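YjbQ family protein (Sulfolobus tokodaii, PDB 1VE0) is of unknown function but binds zinc and packs as a trimer, as a member of the uncharacterised UPF0047 (YjbQ) family. Local coordinates at residues A[2-8]-A[27-32]; A[37-43]-A[125-131]; A[47-53]-A[111-117]. All coordinates share one frame. Residue numbers count along the deposited sequence, not the author numbering.

Contact 1: A[2-8]-A[27-32]; sequences KIISKEF and EAIKGI
This is a strand lying over a helix end: segment 2-8 of strand 2-11, an edge strand of the sheet within this chain, runs across the C-terminal part of helix 22-28 and the loop after it. The strand is extended, so Lys2, Ile4, Lys6 and Phe8 point their CA-to-CB bonds at 27-32, while Ile3, Ser5 and Glu7 point away. The segments run in opposite senses and converge slightly: CA to CA, Lys2 and Ile32 are 7.2 Å apart, Ile4 and Gly31 6.8 Å, Lys6 and Ala28 5.6 Å. Together they bury 381 Å².

Ile4, with both chi angles m, sits in the middle, its CG1 3.6 Å from Ile32 CG1 and its CG2 3.7 Å from Ala28 O. Phe8 CD2 lies 4.5 Å from Ala28 CB, which sits at the ring edge. Lys6 (m, t, m, m) curls back over the helix end, and Lys6 NZ makes a weak hydrogen bond to Ala28 O at 2.6 Å. The loop then reverses in a beta turn close to type II, Ile29-Ile32, closed by the hydrogen bond Ile32 N to Ile29 O at 3.0 Å. Gly31 (phi 126°, psi -28°) takes a conformation that calls for glycine; a CB there would also strike Ile4 CD1. Lys2 extends beside this turn, Lys2 CD 3.3 Å from Gly31 O.

Strand 2-11 hydrogen-bonds along its length to strand 124-133, and Ile29 and Ile32 press on Ile101 of strand 96-102, so helix end and loop lie against one face of the sheet, while Ile3 packs on Asn34 of the second subunit.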
loop_
_atom_site.group_PDB
_atom_site.type_symbol
_atom_site.label_atom_id
_atom_site.label_comp_id
_atom_site.label_asym_id
_atom_site.label_seq_id
_atom_site.Cartn_x
_atom_site.Cartn_y
_atom_site.Cartn_z
ATOM N N LYS A 2 -2.204 -23.706 3.763
ATOM C CA LYS A 2 -3.079 -23.447 4.898
ATOM C C LYS A 2 -3.565 -21.997 4.945
ATOM O O LYS A 2 -2.835 -21.082 4.575
ATOM C CB LYS A 2 -2.306 -23.791 6.165
ATOM C CG LYS A 2 -3.046 -23.619 7.461
ATOM C CD LYS A 2 -2.248 -24.270 8.586
ATOM C CE LYS A 2 -1.972 -25.733 8.272
ATOM N NZ LYS A 2 -1.361 -26.457 9.420
ATOM N N ILE A 3 -4.797 -21.794 5.407
ATOM C CA ILE A 3 -5.371 -20.449 5.495
ATOM C C ILE A 3 -5.966 -20.181 6.868
ATOM O O ILE A 3 -6.890 -20.872 7.293
ATOM C CB ILE A 3 -6.498 -20.247 4.470
ATOM C CG1 ILE A 3 -5.968 -20.501 3.061
ATOM C CG2 ILE A 3 -7.070 -18.830 4.601
ATOM C CD1 ILE A 3 -7.040 -20.504 1.994
ATOM N N ILE A 4 -5.435 -19.182 7.561
ATOM C CA ILE A 4 -5.944 -18.829 8.872
ATOM C C ILE A 4 -6.619 -17.469 8.761
ATOM O O ILE A 4 -6.091 -16.550 8.124
ATOM C CB ILE A 4 -4.814 -18.735 9.934
ATOM C CG1 ILE A 4 -4.123 -20.088 10.107
ATOM C CG2 ILE A 4 -5.392 -18.282 11.257
ATOM C CD1 ILE A 4 -5.036 -21.196 10.560
ATOM N N SER A 5 -7.791 -17.353 9.368
ATOM C CA SER A 5 -8.538 -16.104 9.343
ATOM C C SER A 5 -8.966 -15.809 10.763
ATOM O O SER A 5 -9.755 -16.560 11.344
ATOM C CB SER A 5 -9.777 -16.234 8.457
ATOM O OG SER A 5 -9.428 -16.655 7.154
ATOM N N LYS A 6 -8.441 -14.730 11.331
ATOM C CA LYS A 6 -8.789 -14.365 12.695
ATOM C C LYS A 6 -8.941 -12.865 12.852
ATOM O O LYS A 6 -8.126 -12.089 12.331
ATOM C CB LYS A 6 -7.734 -14.888 13.677
ATOM C CG LYS A 6 -7.658 -16.403 13.724
ATOM C CD LYS A 6 -7.209 -16.913 15.095
ATOM C CE LYS A 6 -5.709 -16.763 15.312
ATOM N NZ LYS A 6 -4.888 -17.788 14.583
ATOM N N GLU A 7 -9.983 -12.464 13.578
ATOM C CA GLU A 7 -10.268 -11.055 13.810
ATOM C C GLU A 7 -10.169 -10.690 15.284
ATOM O O GLU A 7 -10.396 -11.530 16.150
ATOM C CB GLU A 7 -11.681 -10.714 13.326
ATOM C CG GLU A 7 -11.914 -10.893 11.831
ATOM C CD GLU A 7 -13.307 -10.452 11.398
ATOM O OE1 GLU A 7 -13.545 -10.336 10.177
ATOM O OE2 GLU A 7 -14.166 -10.221 12.276
ATOM N N PHE A 8 -9.810 -9.442 15.562
ATOM C CA PHE A 8 -9.757 -8.944 16.930
ATOM C C PHE A 8 -10.163 -7.476 16.858
ATOM O O PHE A 8 -10.116 -6.876 15.783
ATOM C CB PHE A 8 -8.363 -9.121 17.548
ATOM C CG PHE A 8 -7.262 -8.365 16.844
ATOM C CD1 PHE A 8 -7.039 -7.016 17.118
ATOM C CD2 PHE A 8 -6.421 -9.017 15.939
ATOM C CE1 PHE A 8 -5.990 -6.321 16.507
ATOM C CE2 PHE A 8 -5.363 -8.332 15.317
ATOM C CZ PHE A 8 -5.148 -6.982 15.604
ATOM N N GLU A 27 -0.726 -13.128 17.937
ATOM C CA GLU A 27 -1.611 -14.192 18.410
ATOM C C GLU A 27 -2.480 -14.702 17.260
ATOM O O GLU A 27 -2.700 -15.909 17.115
ATOM C CB GLU A 27 -2.526 -13.679 19.535
ATOM C CG GLU A 27 -1.790 -13.328 20.801
ATOM C CD GLU A 27 -1.149 -14.539 21.453
ATOM O OE1 GLU A 27 -0.206 -14.355 22.254
ATOM O OE2 GLU A 27 -1.591 -15.677 21.175
ATOM N N ALA A 28 -2.960 -13.774 16.431
ATOM C CA ALA A 28 -3.825 -14.125 15.315
ATOM C C ALA A 28 -3.202 -14.981 14.205
ATOM O O ALA A 28 -3.929 -15.632 13.448
ATOM C CB ALA A 28 -4.436 -12.851 14.717
ATOM N N ILE A 29 -1.875 -15.009 14.095
ATOM C CA ILE A 29 -1.252 -15.815 13.043
ATOM C C ILE A 29 -1.012 -17.268 13.450
ATOM O O ILE A 29 -0.660 -18.098 12.611
ATOM C CB ILE A 29 0.114 -15.220 12.586
ATOM C CG1 ILE A 29 1.111 -15.215 13.755
ATOM C CG2 ILE A 29 -0.098 -13.823 12.025
ATOM C CD1 ILE A 29 2.566 -15.005 13.328
ATOM N N LYS A 30 -1.201 -17.583 14.729
ATOM C CA LYS A 30 -0.964 -18.946 15.190
ATOM C C LYS A 30 -1.661 -19.950 14.294
ATOM O O LYS A 30 -2.851 -19.850 14.024
ATOM C CB LYS A 30 -1.402 -19.110 16.649
ATOM C CG LYS A 30 -0.503 -18.337 17.625
ATOM C CD LYS A 30 -0.715 -18.779 19.061
ATOM C CE LYS A 30 -0.130 -17.782 20.051
ATOM N NZ LYS A 30 1.312 -17.523 19.833
ATOM N N GLY A 31 -0.892 -20.912 13.814
ATOM C CA GLY A 31 -1.437 -21.915 12.920
ATOM C C GLY A 31 -0.580 -21.930 11.670
ATOM O O GLY A 31 -0.467 -22.950 10.997
ATOM N N ILE A 32 0.021 -20.783 11.359
ATOM C CA ILE A 32 0.895 -20.660 10.198
ATOM C C ILE A 32 2.352 -20.603 10.671
ATOM O O ILE A 32 2.694 -19.836 11.571
ATOM C CB ILE A 32 0.580 -19.374 9.394
ATOM C CG1 ILE A 32 -0.837 -19.455 8.806
ATOM C CG2 ILE A 32 1.633 -19.164 8.313
ATOM C CD1 ILE A 32 -1.031 -20.551 7.767
#

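Contact 2: A[37-43]-A[125-131]; sequences AHVIVKH and RTVLVKS. With SO4 (sulfate ion), chain B.
His43 and Leu128, about 80 Å² each, and Ile40 with 62 Å² carry much of this buried pairing of strands 37-41 and 125-131, antiparallel at 161° with axes 4.5 Å apart. Ile40 faces Leu128 in a hydrogen-bonded pair, Ile40 N to Leu128 O and Leu128 N to Ile40 O both 2.7 Å, with Ile40 in m, t and Leu128 in t, p. His38 and Lys130 repeat the pattern. Between these, Val39 pairs with Val129 on the opposite face, and Val39 CG1 meets Val127 CG1 at 3.8 Å. These are central strands of an antiparallel sheet, flanked by strands 2-11 and 96-102. Past Val41 the strands separate: a water bridges Lys42 N (2.7 Å) and Thr126 O (2.6 Å), and the His43 ring fills the gap, its NE2 accepting from Thr126 N at 2.9 Å. Arg125 CD lies over that ring in a CH-pi contact, 3.9 Å from its centroid. A sulfate, probably from the crystallisation liquor, accepts hydrogen bonds from His43 ND1 (to O1, 3.1 Å) and Arg125 NH2 (to O2, 2.9 Å). Thr44, Thr45 and Arg123 also hydrogen-bond the sulfate, and Arg125 is held by Thr45 OG1 at NH1 and by a salt bridge from NE to Glu118.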
loop_
_atom_site.group_PDB
_atom_site.type_symbol
_atom_site.label_atom_id
_atom_site.label_comp_id
_atom_site.label_asym_id
_atom_site.label_seq_id
_atom_site.Cartn_x
_atom_site.Cartn_y
_atom_site.Cartn_z
ATOM N N ALA A 37 1.159 -12.817 6.391
ATOM C CA ALA A 37 0.037 -12.353 7.183
ATOM C C ALA A 37 -0.452 -11.077 6.518
ATOM O O ALA A 37 0.331 -10.148 6.288
ATOM C CB ALA A 37 0.486 -12.048 8.610
ATOM N N HIS A 38 -1.728 -11.044 6.169
ATOM C CA HIS A 38 -2.309 -9.842 5.589
ATOM C C HIS A 38 -3.097 -9.214 6.729
ATOM O O HIS A 38 -4.076 -9.794 7.187
ATOM C CB HIS A 38 -3.261 -10.198 4.451
ATOM C CG HIS A 38 -2.578 -10.791 3.262
ATOM N ND1 HIS A 38 -2.040 -10.021 2.255
ATOM C CD2 HIS A 38 -2.318 -12.079 2.933
ATOM C CE1 HIS A 38 -1.477 -10.808 1.355
ATOM N NE2 HIS A 38 -1.633 -12.062 1.743
ATOM N N VAL A 39 -2.656 -8.051 7.196
ATOM C CA VAL A 39 -3.329 -7.347 8.291
ATOM C C VAL A 39 -4.267 -6.383 7.586
ATOM O O VAL A 39 -3.827 -5.419 6.938
ATOM C CB VAL A 39 -2.317 -6.592 9.159
ATOM C CG1 VAL A 39 -3.023 -5.868 10.308
ATOM C CG2 VAL A 39 -1.295 -7.590 9.714
ATOM N N ILE A 40 -5.558 -6.663 7.717
ATOM C CA ILE A 40 -6.600 -5.919 7.014
ATOM C C ILE A 40 -7.703 -5.319 7.869
ATOM O O ILE A 40 -8.136 -5.931 8.838
ATOM C CB ILE A 40 -7.298 -6.884 6.000
ATOM C CG1 ILE A 40 -6.275 -7.411 4.999
ATOM C CG2 ILE A 40 -8.485 -6.197 5.298
ATOM C CD1 ILE A 40 -6.633 -8.781 4.465
ATOM N N VAL A 41 -8.155 -4.116 7.531
ATOM C CA VAL A 41 -9.317 -3.588 8.241
ATOM C C VAL A 41 -10.376 -3.466 7.160
ATOM O O VAL A 41 -10.073 -3.081 6.029
ATOM C CB VAL A 41 -9.098 -2.206 8.908
ATOM C CG1 VAL A 41 -8.202 -2.366 10.132
ATOM C CG2 VAL A 41 -8.528 -1.187 7.893
ATOM N N LYS A 42 -11.608 -3.828 7.483
ATOM C CA LYS A 42 -12.679 -3.716 6.509
ATOM C C LYS A 42 -13.344 -2.364 6.705
ATOM O O LYS A 42 -14.514 -2.180 6.370
ATOM C CB LYS A 42 -13.703 -4.837 6.693
ATOM C CG LYS A 42 -13.138 -6.238 6.551
ATOM C CD LYS A 42 -14.245 -7.264 6.765
ATOM C CE LYS A 42 -13.707 -8.659 6.948
ATOM N NZ LYS A 42 -14.829 -9.624 7.191
ATOM N N HIS A 43 -12.576 -1.422 7.247
ATOM C CA HIS A 43 -13.047 -0.061 7.502
ATOM C C HIS A 43 -12.547 0.872 6.403
ATOM O O HIS A 43 -11.578 0.552 5.716
ATOM C CB HIS A 43 -12.509 0.426 8.844
ATOM C CG HIS A 43 -12.994 -0.369 10.010
ATOM N ND1 HIS A 43 -14.330 -0.466 10.335
ATOM C CD2 HIS A 43 -12.323 -1.081 10.947
ATOM C CE1 HIS A 43 -14.462 -1.204 11.426
ATOM N NE2 HIS A 43 -13.259 -1.590 11.817
ATOM N N ARG A 125 -12.693 -0.692 16.484
ATOM C CA ARG A 125 -12.261 -1.085 15.160
ATOM C C ARG A 125 -11.944 -2.559 15.121
ATOM O O ARG A 125 -11.392 -3.120 16.072
ATOM C CB ARG A 125 -11.022 -0.287 14.742
ATOM C CG ARG A 125 -11.260 1.211 14.663
ATOM C CD ARG A 125 -12.383 1.530 13.669
ATOM N NE ARG A 125 -12.343 2.927 13.248
ATOM C CZ ARG A 125 -12.931 3.384 12.147
ATOM N NH1 ARG A 125 -12.846 4.668 11.826
ATOM N NH2 ARG A 125 -13.607 2.550 11.364
ATOM N N THR A 126 -12.286 -3.191 14.011
ATOM C CA THR A 126 -12.015 -4.607 13.865
ATOM C C THR A 126 -10.849 -4.819 12.910
ATOM O O THR A 126 -10.792 -4.200 11.847
ATOM C CB THR A 126 -13.236 -5.339 13.309
ATOM O OG1 THR A 126 -14.328 -5.189 14.222
ATOM C CG2 THR A 126 -12.929 -6.823 13.118
ATOM N N VAL A 127 -9.922 -5.684 13.297
ATOM C CA VAL A 127 -8.783 -5.999 12.445
ATOM C C VAL A 127 -8.845 -7.459 12.022
ATOM O O VAL A 127 -9.006 -8.351 12.855
ATOM C CB VAL A 127 -7.433 -5.770 13.171
ATOM C CG1 VAL A 127 -6.269 -6.182 12.254
ATOM C CG2 VAL A 127 -7.293 -4.309 13.562
ATOM N N LEU A 128 -8.758 -7.709 10.724
ATOM C CA LEU A 128 -8.738 -9.085 10.238
ATOM C C LEU A 128 -7.300 -9.470 9.872
ATOM O O LEU A 128 -6.613 -8.730 9.147
ATOM C CB LEU A 128 -9.626 -9.236 8.995
ATOM C CG LEU A 128 -9.379 -10.472 8.124
ATOM C CD1 LEU A 128 -9.784 -11.756 8.862
ATOM C CD2 LEU A 128 -10.167 -10.326 6.827
ATOM N N VAL A 129 -6.831 -10.597 10.396
ATOM C CA VAL A 129 -5.505 -11.088 10.055
ATOM C C VAL A 129 -5.749 -12.380 9.281
ATOM O O VAL A 129 -6.204 -13.393 9.829
ATOM C CB VAL A 129 -4.633 -11.380 11.295
ATOM C CG1 VAL A 129 -3.241 -11.844 10.835
ATOM C CG2 VAL A 129 -4.510 -10.116 12.167
ATOM N N LYS A 130 -5.475 -12.321 7.990
ATOM C CA LYS A 130 -5.677 -13.451 7.106
ATOM C C LYS A 130 -4.291 -13.929 6.722
ATOM O O LYS A 130 -3.580 -13.250 5.976
ATOM C CB LYS A 130 -6.448 -12.985 5.866
ATOM C CG LYS A 130 -6.867 -14.087 4.924
ATOM C CD LYS A 130 -8.365 -14.173 4.850
ATOM C CE LYS A 130 -8.812 -15.163 3.805
ATOM N NZ LYS A 130 -10.245 -15.478 3.984
ATOM N N SER A 131 -3.903 -15.090 7.242
ATOM C CA SER A 131 -2.582 -15.631 6.963
ATOM C C SER A 131 -2.617 -16.845 6.056
ATOM O O SER A 131 -3.532 -17.673 6.126
ATOM C CB SER A 131 -1.880 -15.993 8.273
ATOM O OG SER A 131 -1.903 -14.900 9.163
HETATM S S SO4 B . -15.940 2.617 8.327
HETATM O O1 SO4 B . -16.380 1.449 9.121
HETATM O O2 SO4 B . -14.542 2.927 8.639
HETATM O O3 SO4 B . -16.784 3.770 8.682
HETATM O O4 SO4 B . -16.056 2.314 6.886
HETATM O O HOH W 1 -12.349 -4.825 9.871
#

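Contact 3: A[47-53]-A[111-117]; sequences AIIINEA and WQRIILL
Strands 47-51 and 113-117 cross antiparallel at 150°, 4.8 Å apart at closest. Ala47 with Leu117, Ile49 with Ile115 and Asn51 with Arg113 are hydrogen-bonded pairs. Their shortest bond includes Leu117 N to Ala47 O at 2.8 Å; the longest is Ile49 N to Ile115 O at 3.1 Å. Ile115 (m, t) is the main bump: Ile49 CG1 rests 3.7 Å from its CB, while its CD1 enters the hollow where 47-53 bends after Asn51, 3.7 Å from Asn51 O and 4.2 Å from Ala53 CA. Leu117 CD1 leans diagonally onto Ile49 CG2 at 3.8 Å, and helix 55-68 packs on this face. On the other face Ile50 CD1 meets Ile114 CG1 at 3.8 Å and Ile48 CD1 meets Leu116 CD1 at 3.9 Å, facing strands 35-41 and 96-102 of the other sheet. Asn51 OD1 accepts from Glu52 N at 2.9 Å and from His87 of the third subunit, itself a zinc ligand; Glu52 is a zinc-binding residue, though not ligated in this model, consistent with a metal site at the subunit boundary.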
loop_
_atom_site.group_PDB
_atom_site.type_symbol
_atom_site.label_atom_id
_atom_site.label_comp_id
_atom_site.label_asym_id
_atom_site.label_seq_id
_atom_site.Cartn_x
_atom_site.Cartn_y
_atom_site.Cartn_z
ATOM N N ALA A 47 -6.535 3.234 8.908
ATOM C CA ALA A 47 -5.588 2.523 8.062
ATOM C C ALA A 47 -4.553 1.743 8.861
ATOM O O ALA A 47 -4.467 1.880 10.087
ATOM C CB ALA A 47 -4.893 3.507 7.138
ATOM N N ILE A 48 -3.776 0.922 8.152
ATOM C CA ILE A 48 -2.736 0.092 8.764
ATOM C C ILE A 48 -1.388 0.462 8.152
ATOM O O ILE A 48 -1.280 0.630 6.939
ATOM C CB ILE A 48 -2.972 -1.441 8.490
ATOM C CG1 ILE A 48 -4.273 -1.926 9.152
ATOM C CG2 ILE A 48 -1.785 -2.262 8.997
ATOM C CD1 ILE A 48 -4.283 -1.873 10.684
ATOM N N ILE A 49 -0.374 0.622 8.995
ATOM C CA ILE A 49 0.975 0.926 8.531
ATOM C C ILE A 49 1.896 0.039 9.344
ATOM O O ILE A 49 1.486 -0.457 10.397
ATOM C CB ILE A 49 1.431 2.396 8.816
ATOM C CG1 ILE A 49 1.513 2.640 10.333
ATOM C CG2 ILE A 49 0.487 3.399 8.164
ATOM C CD1 ILE A 49 2.059 4.010 10.705
ATOM N N ILE A 50 3.107 -0.193 8.836
ATOM C CA ILE A 50 4.120 -0.959 9.562
ATOM C C ILE A 50 5.249 0.043 9.778
ATOM O O ILE A 50 5.908 0.444 8.821
ATOM C CB ILE A 50 4.713 -2.140 8.750
ATOM C CG1 ILE A 50 3.608 -3.050 8.222
ATOM C CG2 ILE A 50 5.680 -2.952 9.640
ATOM C CD1 ILE A 50 2.690 -3.600 9.293
ATOM N N ASN A 51 5.466 0.467 11.021
ATOM C CA ASN A 51 6.536 1.410 11.286
ATOM C C ASN A 51 6.966 1.430 12.752
ATOM O O ASN A 51 6.614 0.539 13.511
ATOM C CB ASN A 51 6.126 2.806 10.811
ATOM C CG ASN A 51 7.292 3.572 10.217
ATOM O OD1 ASN A 51 8.053 4.213 10.938
ATOM N ND2 ASN A 51 7.456 3.483 8.896
ATOM N N GLU A 52 7.722 2.444 13.158
ATOM C CA GLU A 52 8.193 2.476 14.541
ATOM C C GLU A 52 7.166 3.100 15.476
ATOM O O GLU A 52 6.624 4.171 15.201
ATOM C CB GLU A 52 9.533 3.219 14.635
ATOM C CG GLU A 52 10.167 3.152 16.023
ATOM C CD GLU A 52 11.498 3.886 16.118
ATOM O OE1 GLU A 52 12.018 4.022 17.245
ATOM O OE2 GLU A 52 12.028 4.321 15.075
ATOM N N ALA A 53 6.890 2.420 16.580
ATOM C CA ALA A 53 5.912 2.919 17.528
ATOM C C ALA A 53 6.552 3.766 18.626
ATOM O O ALA A 53 6.178 3.660 19.793
ATOM C CB ALA A 53 5.150 1.758 18.144
ATOM N N TRP A 111 12.957 -2.010 14.315
ATOM C CA TRP A 111 12.011 -0.982 14.724
ATOM C C TRP A 111 10.583 -1.119 14.188
ATOM O O TRP A 111 9.793 -0.198 14.357
ATOM C CB TRP A 111 12.556 0.396 14.327
ATOM C CG TRP A 111 13.991 0.604 14.717
ATOM C CD1 TRP A 111 15.061 0.700 13.877
ATOM C CD2 TRP A 111 14.517 0.689 16.051
ATOM N NE1 TRP A 111 16.228 0.835 14.604
ATOM C CE2 TRP A 111 15.922 0.831 15.940
ATOM C CE3 TRP A 111 13.940 0.656 17.329
ATOM C CZ2 TRP A 111 16.759 0.939 17.059
ATOM C CZ3 TRP A 111 14.779 0.762 18.446
ATOM C CH2 TRP A 111 16.170 0.901 18.299
ATOM N N GLN A 112 10.246 -2.250 13.572
ATOM C CA GLN A 112 8.902 -2.423 13.018
ATOM C C GLN A 112 7.825 -2.925 13.959
ATOM O O GLN A 112 7.989 -3.930 14.659
ATOM C CB GLN A 112 8.906 -3.364 11.807
ATOM C CG GLN A 112 9.541 -2.827 10.558
ATOM C CD GLN A 112 9.359 -3.780 9.405
ATOM O OE1 GLN A 112 9.565 -4.993 9.549
ATOM N NE2 GLN A 112 8.967 -3.249 8.247
ATOM N N ARG A 113 6.701 -2.226 13.935
ATOM C CA ARG A 113 5.542 -2.591 14.728
ATOM C C ARG A 113 4.349 -2.427 13.780
ATOM O O ARG A 113 4.411 -1.677 12.813
ATOM C CB ARG A 113 5.392 -1.655 15.932
ATOM C CG ARG A 113 6.610 -1.659 16.887
ATOM C CD ARG A 113 6.801 -2.999 17.569
ATOM N NE ARG A 113 5.764 -3.259 18.563
ATOM C CZ ARG A 113 5.730 -4.334 19.350
ATOM N NH1 ARG A 113 4.744 -4.483 20.225
ATOM N NH2 ARG A 113 6.680 -5.265 19.268
ATOM N N ILE A 114 3.281 -3.153 14.044
ATOM C CA ILE A 114 2.084 -3.073 13.224
ATOM C C ILE A 114 1.241 -2.020 13.928
ATOM O O ILE A 114 0.919 -2.160 15.099
ATOM C CB ILE A 114 1.379 -4.428 13.188
ATOM C CG1 ILE A 114 2.356 -5.473 12.623
ATOM C CG2 ILE A 114 0.104 -4.336 12.317
ATOM C CD1 ILE A 114 1.834 -6.894 12.641
ATOM N N ILE A 115 0.902 -0.959 13.212
ATOM C CA ILE A 115 0.150 0.134 13.812
ATOM C C ILE A 115 -1.185 0.454 13.153
ATOM O O ILE A 115 -1.274 0.531 11.926
ATOM C CB ILE A 115 1.017 1.418 13.786
ATOM C CG1 ILE A 115 2.296 1.189 14.601
ATOM C CG2 ILE A 115 0.220 2.607 14.305
ATOM C CD1 ILE A 115 3.408 2.161 14.288
ATOM N N LEU A 116 -2.227 0.639 13.966
ATOM C CA LEU A 116 -3.528 1.034 13.416
ATOM C C LEU A 116 -3.627 2.556 13.569
ATOM O O LEU A 116 -3.405 3.080 14.651
ATOM C CB LEU A 116 -4.687 0.366 14.167
ATOM C CG LEU A 116 -6.087 0.971 13.935
ATOM C CD1 LEU A 116 -6.509 0.805 12.489
ATOM C CD2 LEU A 116 -7.087 0.288 14.843
ATOM N N LEU A 117 -3.939 3.259 12.481
ATOM C CA LEU A 117 -4.074 4.714 12.514
ATOM C C LEU A 117 -5.557 5.024 12.363
ATOM O O LEU A 117 -6.203 4.576 11.416
ATOM C CB LEU A 117 -3.264 5.384 11.385
ATOM C CG LEU A 117 -1.723 5.296 11.449
ATOM C CD1 LEU A 117 -1.125 6.081 10.268
ATOM C CD2 LEU A 117 -1.202 5.883 12.776
HETATM O O HOH W 2 8.154 -0.648 8.127
#

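In the fold
Contacts 2 and 3 are buried pairings of antiparallel strands in two different sheets, whereas contact 1 is partly exposed and sets side chains of a strand at the sheet's edge within this chain on a helix end and loop. Contacts 1 and 2 share the larger sheet, since strands 2-11 and 124-133 are neighbours there: Lys6 O and Val129 N lie 2.8 Å apart. Contact 3 belongs to the smaller sheet, and it meets contact 2 through apolar side chains, Val39 CG1 being 4.0 Å from both Ile114 CG2 and Ile48 CG2. The polar chemistry differs: a mid-strand lysine at a helix-end carbonyl, a sulfate pocket, and Glu52, a zinc-binding residue without bound metal in this model.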